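Local coordinates for protein GCN5-related N-acetyltransferase (PDB 2OZG) that binds coenzyme A and probably transfers acetyl groups to amines, perhaps those of aminoglycosides, as a GCN5-related N-acetyltransferase, at residues C294-A299 with S354-L359; K342-L347 with E375-K380; F360-L365 with L379-I384. All coordinates share one frame; numbering follows the deposited sequence. Where two conformers were deposited one is given.

Interaction 1 (C294-A299 with S354-L359); sequences CKALEA and SLYTSL
The phenol of Y356 gives its proton to the main-chain oxygen of A296, OH to O 2.7 Å, and this bond joins helix 293-299 to helix 349-357. The backbones themselves stay well apart, with CA of L297 and CA of Y356 7.9 Å from each other, and the ring spans the gap. It can do so because CG of Y356 is anti to its backbone N (chi1 -177°), which sends the ring straight out from its helix toward the other one. A296 O lies at the ring's edge, in the ring plane. Seen from the carbonyl, the hydroxyl sits above the peptide plane, 46° out of it, with a C=O...O angle of 123°. A296 O also takes a weak bond from A299 N at 3.4 Å, within the last turn of its own helix.

Two aliphatic groups pack along the CD2-CE2 side of the ring. The methyl of A296, displaced to one side of the ring plane, points at the other helix and meets CE2 of Y356, CB to CE2 3.9 Å. Farther back, at the edge near the plane, CD2 of L297 touches CD2 of Y356, also at 3.9 Å, and these two side chains run past each other in opposite directions. Elsewhere in the chain, R300 makes a cation-pi contact with the Y356 ring and donates to the Y356 main-chain oxygen, while W72 meets the ring edge-to-face. All three touching residues are buried, so the hydroxyl finds its acceptor inside the protein. Two residues on, helix 349-357 stops in a Schellman motif, with S358 at positive phi. Y356 thus bridges two helices of the sterol carrier protein-like domain, on the side where W72 comes in from the N-terminal acetyltransferase domain, away from the coenzyme A site.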
loop_
_atom_site.group_PDB
_atom_site.type_symbol
_atom_site.label_atom_id
_atom_site.label_comp_id
_atom_site.label_asym_id
_atom_site.label_seq_id
_atom_site.Cartn_x
_atom_site.Cartn_y
_atom_site.Cartn_z
ATOM N N CYS A 294 33.604 -37.855 -10.981
ATOM C CA CYS A 294 34.318 -38.155 -12.225
ATOM C C CYS A 294 33.456 -37.920 -13.441
ATOM O O CYS A 294 33.850 -37.214 -14.364
ATOM C CB CYS A 294 34.806 -39.612 -12.258
ATOM S SG CYS A 294 35.940 -40.005 -10.938
ATOM N N LYS A 295 32.282 -38.532 -13.460
ATOM C CA LYS A 295 31.430 -38.402 -14.612
ATOM C C LYS A 295 30.945 -36.952 -14.827
ATOM O O LYS A 295 30.861 -36.488 -15.948
ATOM C CB LYS A 295 30.271 -39.370 -14.530
ATOM C CG LYS A 295 30.653 -40.845 -14.456
ATOM C CD LYS A 295 31.311 -41.377 -15.728
ATOM N N ALA A 296 30.639 -36.246 -13.761
ATOM C CA ALA A 296 30.177 -34.846 -13.886
ATOM C C ALA A 296 31.267 -33.981 -14.537
ATOM O O ALA A 296 30.992 -33.244 -15.489
ATOM C CB ALA A 296 29.792 -34.270 -12.553
ATOM N N LEU A 297 32.495 -34.114 -14.055
ATOM C CA LEU A 297 33.630 -33.356 -14.575
ATOM C C LEU A 297 33.987 -33.740 -16.020
ATOM O O LEU A 297 34.318 -32.859 -16.820
ATOM C CB LEU A 297 34.841 -33.506 -13.671
ATOM C CG LEU A 297 34.676 -32.788 -12.337
ATOM C CD1 LEU A 297 35.762 -33.211 -11.331
ATOM C CD2 LEU A 297 34.638 -31.271 -12.539
ATOM N N GLU A 298 33.887 -35.038 -16.357
ATOM C CA GLU A 298 34.192 -35.486 -17.711
ATOM C C GLU A 298 33.109 -35.141 -18.713
ATOM O O GLU A 298 33.378 -35.017 -19.904
ATOM C CB GLU A 298 34.497 -36.994 -17.737
ATOM C CG GLU A 298 35.774 -37.343 -16.966
ATOM C CD GLU A 298 36.182 -38.766 -17.111
ATOM O OE1 GLU A 298 35.274 -39.584 -17.386
ATOM O OE2 GLU A 298 37.416 -39.034 -16.945
ATOM N N ALA A 299 31.883 -34.931 -18.257
ATOM C CA ALA A 299 30.803 -34.608 -19.175
ATOM C C ALA A 299 30.700 -33.146 -19.539
ATOM O O ALA A 299 30.151 -32.805 -20.582
ATOM C CB ALA A 299 29.495 -35.091 -18.596
ATOM N N SER A 354 29.177 -25.423 -6.599
ATOM C CA SER A 354 29.188 -23.996 -6.897
ATOM C C SER A 354 30.372 -23.710 -7.796
ATOM O O SER A 354 30.263 -22.878 -8.670
ATOM C CB SER A 354 29.262 -23.158 -5.666
ATOM O OG SER A 354 28.241 -23.452 -4.723
ATOM N N LEU A 355 31.476 -24.432 -7.579
ATOM C CA LEU A 355 32.668 -24.284 -8.404
ATOM C C LEU A 355 32.381 -24.727 -9.836
ATOM O O LEU A 355 32.700 -24.022 -10.803
ATOM C CB LEU A 355 33.796 -25.155 -7.845
ATOM C CG LEU A 355 35.131 -25.129 -8.625
ATOM C CD1 LEU A 355 35.759 -23.769 -8.559
ATOM C CD2 LEU A 355 36.098 -26.182 -8.145
ATOM N N TYR A 356 31.759 -25.904 -9.951
ATOM C CA TYR A 356 31.422 -26.528 -11.240
ATOM C C TYR A 356 30.585 -25.685 -12.160
ATOM O O TYR A 356 30.825 -25.599 -13.361
ATOM C CB TYR A 356 30.656 -27.820 -10.967
ATOM C CG TYR A 356 30.255 -28.700 -12.165
ATOM C CD1 TYR A 356 29.098 -28.492 -12.851
ATOM C CD2 TYR A 356 31.009 -29.775 -12.527
ATOM C CE1 TYR A 356 28.698 -29.355 -13.906
ATOM C CE2 TYR A 356 30.638 -30.608 -13.602
ATOM C CZ TYR A 356 29.482 -30.394 -14.264
ATOM O OH TYR A 356 29.133 -31.243 -15.324
ATOM N N THR A 357 29.581 -25.034 -11.597
ATOM C CA THR A 357 28.659 -24.197 -12.397
ATOM C C THR A 357 29.100 -22.785 -12.721
ATOM O O THR A 357 28.434 -22.094 -13.512
ATOM C CB THR A 357 27.319 -24.052 -11.635
ATOM O OG1 THR A 357 27.548 -23.346 -10.419
ATOM C CG2 THR A 357 26.740 -25.400 -11.377
ATOM N N SER A 358 30.211 -22.352 -12.139
ATOM C CA SER A 358 30.702 -20.989 -12.290
ATOM C C SER A 358 29.819 -19.945 -11.656
ATOM O O SER A 358 29.897 -18.784 -12.007
ATOM C CB SER A 358 30.907 -20.588 -13.778
ATOM O OG SER A 358 31.391 -21.684 -14.467
ATOM N N LEU A 359 28.991 -20.315 -10.691
ATOM C CA LEU A 359 28.203 -19.300 -10.001
ATOM C C LEU A 359 29.138 -18.350 -9.249
ATOM O O LEU A 359 28.943 -17.118 -9.256
ATOM C CB LEU A 359 27.237 -19.975 -8.987
ATOM C CG LEU A 359 26.344 -18.999 -8.232
ATOM C CD1 LEU A 359 25.492 -18.166 -9.155
ATOM C CD2 LEU A 359 25.485 -19.725 -7.210
#

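Interaction 2 (K342-L347 with E375-K380); sequences KGELQL and ETALLK
A chi1 of 58° puts CG of E344 between its backbone N and carbonyl carbon, and the extended chain beyond carries the carboxylate out over A377 to K380. K380 comes from the helix with a bend at chi3 (-61°); the two side chains cross at about a right angle, and the ammonium meets the carboxylate. The resulting salt bridge is lopsided: NZ of K380 is 2.9 Å from OE2 of E344, on the syn lone pair, and makes a weak bond of 3.2 Å to OE1. Both ends have second partners on strand 308-315, since OE2 also accepts from H311 N and NZ also donates to E309 O. The pair thus links helix 375-385 to the residues leading into strand 345-348, in the mixed five-stranded sheet of the sterol carrier protein-like domain. Beneath the charges the contact is aliphatic. The A377 methyl packs under the glutamate stem, CB to CG of E344 3.5 Å, and reaches L345 more loosely, CB to CB 4.3 Å. L310 of strand 308-315 touches both E344 and A377.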
loop_
_atom_site.group_PDB
_atom_site.type_symbol
_atom_site.label_atom_id
_atom_site.label_comp_id
_atom_site.label_asym_id
_atom_site.label_seq_id
_atom_site.Cartn_x
_atom_site.Cartn_y
_atom_site.Cartn_z
ATOM N N LYS A 342 47.656 -34.840 -5.324
ATOM C CA LYS A 342 48.065 -34.217 -4.100
ATOM C C LYS A 342 47.021 -33.407 -3.366
ATOM O O LYS A 342 47.339 -32.783 -2.369
ATOM C CB LYS A 342 49.318 -33.410 -4.378
ATOM C CG LYS A 342 49.187 -32.263 -5.281
ATOM C CD LYS A 342 50.574 -31.988 -5.842
ATOM C CE LYS A 342 50.593 -30.855 -6.821
ATOM N NZ LYS A 342 52.013 -30.648 -7.249
ATOM N N GLY A 343 45.788 -33.379 -3.877
ATOM C CA GLY A 343 44.704 -32.692 -3.197
ATOM C C GLY A 343 45.082 -31.289 -2.750
ATOM O O GLY A 343 44.949 -30.935 -1.579
ATOM N N GLU A 344 45.481 -30.486 -3.730
ATOM C CA GLU A 344 45.863 -29.106 -3.572
ATOM C C GLU A 344 44.658 -28.215 -3.391
ATOM O O GLU A 344 44.814 -27.085 -2.966
ATOM C CB GLU A 344 46.683 -28.618 -4.783
ATOM C CG GLU A 344 45.962 -28.734 -6.148
ATOM C CD GLU A 344 46.831 -28.454 -7.427
ATOM O OE1 GLU A 344 48.005 -28.009 -7.348
ATOM O OE2 GLU A 344 46.287 -28.717 -8.528
ATOM N N LEU A 345 43.478 -28.696 -3.756
ATOM C CA LEU A 345 42.263 -27.908 -3.603
ATOM C C LEU A 345 41.247 -28.794 -2.956
ATOM O O LEU A 345 40.799 -29.771 -3.567
ATOM C CB LEU A 345 41.789 -27.354 -4.931
ATOM C CG LEU A 345 40.561 -26.416 -4.905
ATOM C CD1 LEU A 345 40.512 -25.576 -6.165
ATOM C CD2 LEU A 345 39.262 -27.175 -4.771
ATOM N N GLN A 346 40.897 -28.452 -1.713
ATOM C CA GLN A 346 40.006 -29.261 -0.890
ATOM C C GLN A 346 38.669 -28.632 -0.691
ATOM O O GLN A 346 38.573 -27.448 -0.388
ATOM C CB GLN A 346 40.617 -29.416 0.490
ATOM C CG GLN A 346 42.110 -29.762 0.390
ATOM C CD GLN A 346 42.914 -29.011 1.465
ATOM O OE1 GLN A 346 43.525 -27.975 1.184
ATOM N NE2 GLN A 346 42.833 -29.482 2.702
ATOM N N LEU A 347 37.631 -29.448 -0.802
ATOM C CA LEU A 347 36.298 -28.962 -0.637
ATOM C C LEU A 347 35.333 -30.111 -0.413
ATOM O O LEU A 347 35.609 -31.272 -0.671
ATOM C CB LEU A 347 35.868 -28.154 -1.878
ATOM C CG LEU A 347 36.206 -28.662 -3.262
ATOM C CD1 LEU A 347 35.984 -30.093 -3.507
ATOM C CD2 LEU A 347 35.447 -27.846 -4.312
ATOM N N GLU A 375 47.699 -20.967 -4.098
ATOM C CA GLU A 375 47.462 -19.963 -5.106
ATOM C C GLU A 375 47.545 -20.533 -6.508
ATOM O O GLU A 375 46.838 -20.101 -7.380
ATOM C CB GLU A 375 48.443 -18.806 -4.966
ATOM C CG GLU A 375 48.207 -17.925 -3.721
ATOM C CD GLU A 375 48.883 -16.524 -3.806
ATOM N N THR A 376 48.404 -21.515 -6.726
ATOM C CA THR A 376 48.505 -22.130 -8.031
ATOM C C THR A 376 47.249 -22.912 -8.346
ATOM O O THR A 376 46.665 -22.771 -9.428
ATOM C CB THR A 376 49.739 -23.034 -8.103
ATOM O OG1 THR A 376 50.871 -22.251 -7.722
ATOM C CG2 THR A 376 49.929 -23.517 -9.531
ATOM N N ALA A 377 46.787 -23.696 -7.389
ATOM C CA ALA A 377 45.551 -24.412 -7.612
ATOM C C ALA A 377 44.402 -23.416 -7.786
ATOM O O ALA A 377 43.542 -23.631 -8.614
ATOM C CB ALA A 377 45.267 -25.331 -6.487
ATOM N N LEU A 378 44.375 -22.323 -7.047
ATOM C CA LEU A 378 43.306 -21.328 -7.225
ATOM C C LEU A 378 43.306 -20.813 -8.653
ATOM O O LEU A 378 42.263 -20.646 -9.250
ATOM C CB LEU A 378 43.443 -20.142 -6.269
ATOM C CG LEU A 378 43.092 -20.264 -4.781
ATOM C CD1 LEU A 378 43.281 -18.917 -4.138
ATOM C CD2 LEU A 378 41.650 -20.727 -4.568
ATOM N N LEU A 379 44.503 -20.552 -9.194
ATOM C CA LEU A 379 44.615 -20.054 -10.559
ATOM C C LEU A 379 44.145 -21.093 -11.571
ATOM O O LEU A 379 43.399 -20.785 -12.489
ATOM C CB LEU A 379 46.046 -19.598 -10.879
ATOM C CG LEU A 379 46.234 -19.132 -12.332
ATOM C CD1 LEU A 379 45.289 -17.993 -12.647
ATOM C CD2 LEU A 379 47.680 -18.751 -12.614
ATOM N N LYS A 380 44.603 -22.327 -11.415
ATOM C CA LYS A 380 44.193 -23.386 -12.315
ATOM C C LYS A 380 42.671 -23.554 -12.277
ATOM O O LYS A 380 42.021 -23.565 -13.327
ATOM C CB LYS A 380 44.945 -24.676 -11.989
ATOM C CG LYS A 380 46.401 -24.541 -12.213
ATOM C CD LYS A 380 47.155 -25.867 -12.087
ATOM C CE LYS A 380 47.032 -26.506 -10.673
ATOM N NZ LYS A 380 48.088 -27.565 -10.471
#

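Interaction 3 (F360-L365 with L379-I384); sequences FTPRQL and LKATQI
The pyrrolidine ring of P362 and the side chain of T382 cross obliquely, with the leading CG of the proline set against the helix surface between A381 and T382. That atom lies 3.6 Å from the backbone N of T382 and equally 3.6 Å from its OG1, and it packs on the methyl of A381, CG to CB 3.7 Å. The A381 methyl points at the proline, whereas T382 is turned more to the flank and offers its hydroxyl. With chi1 at -59°, OG1 stands beside its own backbone N, while CG2 is anti to that N. From there OG1 accepts a bond from a water, 2.7 Å away, that in turn accepts from R363 N at 3.0 Å. OG1 is also bonded to L378 O one turn back in its helix.

Just before P362, T361 is the N-cap of helix 362-367. Its OG1 accepts from Q364 N at 3.1 Å, and its own N donates to Q364 OE1 at 2.9 Å, in the plane of that amide carbonyl. E388 of the second subunit reaches this end too, through a salt bridge to R363 and a hydrogen bond to T361 OG1. The reciprocal pairing of T361 and Q364 is a capping box, and it starts the short helix whose first residue packs on helix 375-385 in the sterol carrier protein-like domain.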
loop_
_atom_site.group_PDB
_atom_site.type_symbol
_atom_site.label_atom_id
_atom_site.label_comp_id
_atom_site.label_asym_id
_atom_site.label_seq_id
_atom_site.Cartn_x
_atom_site.Cartn_y
_atom_site.Cartn_z
ATOM N N PHE A 360 30.074 -18.945 -8.500
ATOM C CA PHE A 360 31.105 -18.221 -7.772
ATOM C C PHE A 360 32.453 -18.692 -8.211
ATOM O O PHE A 360 32.623 -19.882 -8.562
ATOM C CB PHE A 360 30.917 -18.426 -6.255
ATOM C CG PHE A 360 29.626 -17.833 -5.760
ATOM C CD1 PHE A 360 29.415 -16.486 -5.860
ATOM C CD2 PHE A 360 28.628 -18.631 -5.230
ATOM C CE1 PHE A 360 28.207 -15.907 -5.415
ATOM C CE2 PHE A 360 27.450 -18.071 -4.788
ATOM C CZ PHE A 360 27.233 -16.731 -4.895
ATOM N N THR A 361 33.414 -17.760 -8.221
ATOM C CA THR A 361 34.770 -18.045 -8.628
ATOM C C THR A 361 35.491 -18.710 -7.502
ATOM O O THR A 361 35.041 -18.666 -6.354
ATOM C CB THR A 361 35.578 -16.765 -8.950
ATOM O OG1 THR A 361 35.659 -15.930 -7.763
ATOM C CG2 THR A 361 34.984 -16.002 -10.126
ATOM N N PRO A 362 36.591 -19.411 -7.824
ATOM C CA PRO A 362 37.368 -19.983 -6.755
ATOM C C PRO A 362 37.710 -19.034 -5.645
ATOM O O PRO A 362 37.602 -19.408 -4.477
ATOM C CB PRO A 362 38.625 -20.553 -7.492
ATOM C CG PRO A 362 38.102 -20.980 -8.784
ATOM C CD PRO A 362 37.039 -19.894 -9.154
ATOM N N ARG A 363 38.140 -17.825 -5.998
ATOM C CA ARG A 363 38.467 -16.795 -5.022
ATOM C C ARG A 363 37.276 -16.516 -4.115
ATOM O O ARG A 363 37.427 -16.407 -2.903
ATOM C CB ARG A 363 38.807 -15.492 -5.746
ATOM C CG ARG A 363 39.409 -14.457 -4.835
ATOM C CD ARG A 363 39.496 -13.093 -5.501
ATOM N NE ARG A 363 38.190 -12.515 -5.831
ATOM C CZ ARG A 363 37.494 -11.721 -5.017
ATOM N NH1 ARG A 363 37.953 -11.414 -3.812
ATOM N NH2 ARG A 363 36.323 -11.234 -5.414
ATOM N N GLN A 364 36.107 -16.360 -4.720
ATOM C CA GLN A 364 34.858 -16.132 -3.966
ATOM C C GLN A 364 34.496 -17.320 -3.066
ATOM O O GLN A 364 33.985 -17.143 -1.992
ATOM C CB GLN A 364 33.692 -15.854 -4.924
ATOM C CG GLN A 364 33.751 -14.413 -5.519
ATOM C CD GLN A 364 32.723 -14.201 -6.564
ATOM O OE1 GLN A 364 32.510 -15.063 -7.460
ATOM N NE2 GLN A 364 32.042 -13.051 -6.480
ATOM N N LEU A 365 34.727 -18.531 -3.534
ATOM C CA LEU A 365 34.482 -19.720 -2.722
ATOM C C LEU A 365 35.520 -19.858 -1.561
ATOM O O LEU A 365 35.203 -20.270 -0.432
ATOM C CB LEU A 365 34.445 -20.939 -3.629
ATOM C CG LEU A 365 33.260 -20.971 -4.608
ATOM C CD1 LEU A 365 33.391 -22.056 -5.690
ATOM C CD2 LEU A 365 31.893 -21.124 -3.835
ATOM N N LEU A 379 44.503 -20.552 -9.194
ATOM C CA LEU A 379 44.615 -20.054 -10.559
ATOM C C LEU A 379 44.145 -21.093 -11.571
ATOM O O LEU A 379 43.399 -20.785 -12.489
ATOM C CB LEU A 379 46.046 -19.598 -10.879
ATOM C CG LEU A 379 46.234 -19.132 -12.332
ATOM C CD1 LEU A 379 45.289 -17.993 -12.647
ATOM C CD2 LEU A 379 47.680 -18.751 -12.614
ATOM N N LYS A 380 44.603 -22.327 -11.415
ATOM C CA LYS A 380 44.193 -23.386 -12.315
ATOM C C LYS A 380 42.671 -23.554 -12.277
ATOM O O LYS A 380 42.021 -23.565 -13.327
ATOM C CB LYS A 380 44.945 -24.676 -11.989
ATOM C CG LYS A 380 46.401 -24.541 -12.213
ATOM C CD LYS A 380 47.155 -25.867 -12.087
ATOM C CE LYS A 380 47.032 -26.506 -10.673
ATOM N NZ LYS A 380 48.088 -27.565 -10.471
ATOM N N ALA A 381 42.088 -23.604 -11.088
ATOM C CA ALA A 381 40.629 -23.709 -10.987
ATOM C C ALA A 381 39.886 -22.512 -11.585
ATOM O O ALA A 381 38.806 -22.667 -12.135
ATOM C CB ALA A 381 40.215 -23.868 -9.596
ATOM N N THR A 382 40.455 -21.326 -11.474
ATOM C CA THR A 382 39.817 -20.157 -12.048
ATOM C C THR A 382 39.788 -20.280 -13.557
ATOM O O THR A 382 38.779 -19.992 -14.177
ATOM C CB THR A 382 40.566 -18.879 -11.638
ATOM O OG1 THR A 382 40.571 -18.793 -10.226
ATOM C CG2 THR A 382 39.933 -17.650 -12.191
ATOM N N GLN A 383 40.895 -20.732 -14.133
ATOM C CA GLN A 383 40.997 -20.885 -15.571
ATOM C C GLN A 383 40.027 -21.967 -16.075
ATOM O O GLN A 383 39.317 -21.774 -17.079
ATOM C CB GLN A 383 42.438 -21.281 -15.942
ATOM C CG GLN A 383 43.477 -20.170 -15.661
ATOM C CD GLN A 383 44.900 -20.648 -15.793
ATOM O OE1 GLN A 383 45.160 -21.851 -15.708
ATOM N NE2 GLN A 383 45.840 -19.716 -15.953
ATOM N N ILE A 384 39.998 -23.096 -15.364
ATOM C CA ILE A 384 39.135 -24.251 -15.732
ATOM C C ILE A 384 37.643 -23.958 -15.695
ATOM O O ILE A 384 36.890 -24.327 -16.630
ATOM C CB ILE A 384 39.445 -25.470 -14.812
ATOM C CG1 ILE A 384 40.854 -25.990 -15.086
ATOM C CG2 ILE A 384 38.476 -26.641 -14.997
ATOM C CD1 ILE A 384 41.376 -26.997 -14.075
HETATM O O HOH W 1 39.060 -17.031 -8.755
#

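All three contacts belong to the sterol carrier protein-like domain. Interactions 1 and 3 are buried, while interaction 2, only partly buried, carries the only salt bridge between paired segments, where the chain enters strand 345-348. Interactions 2 and 3 share helix 375-385, their centres about 9 Å apart: one turn faces strand 345-348, the next the start of helix 362-367. L355, beside the tyrosine of interaction 1, packs on P362 and L365 of interaction 3 and on L347 of interaction 2. The chemistry follows position: a phenol-to-carbonyl bond between buried residues of two helices, paired charges nearer the surface, and proline packing with a water bridge close to the neighbouring subunit.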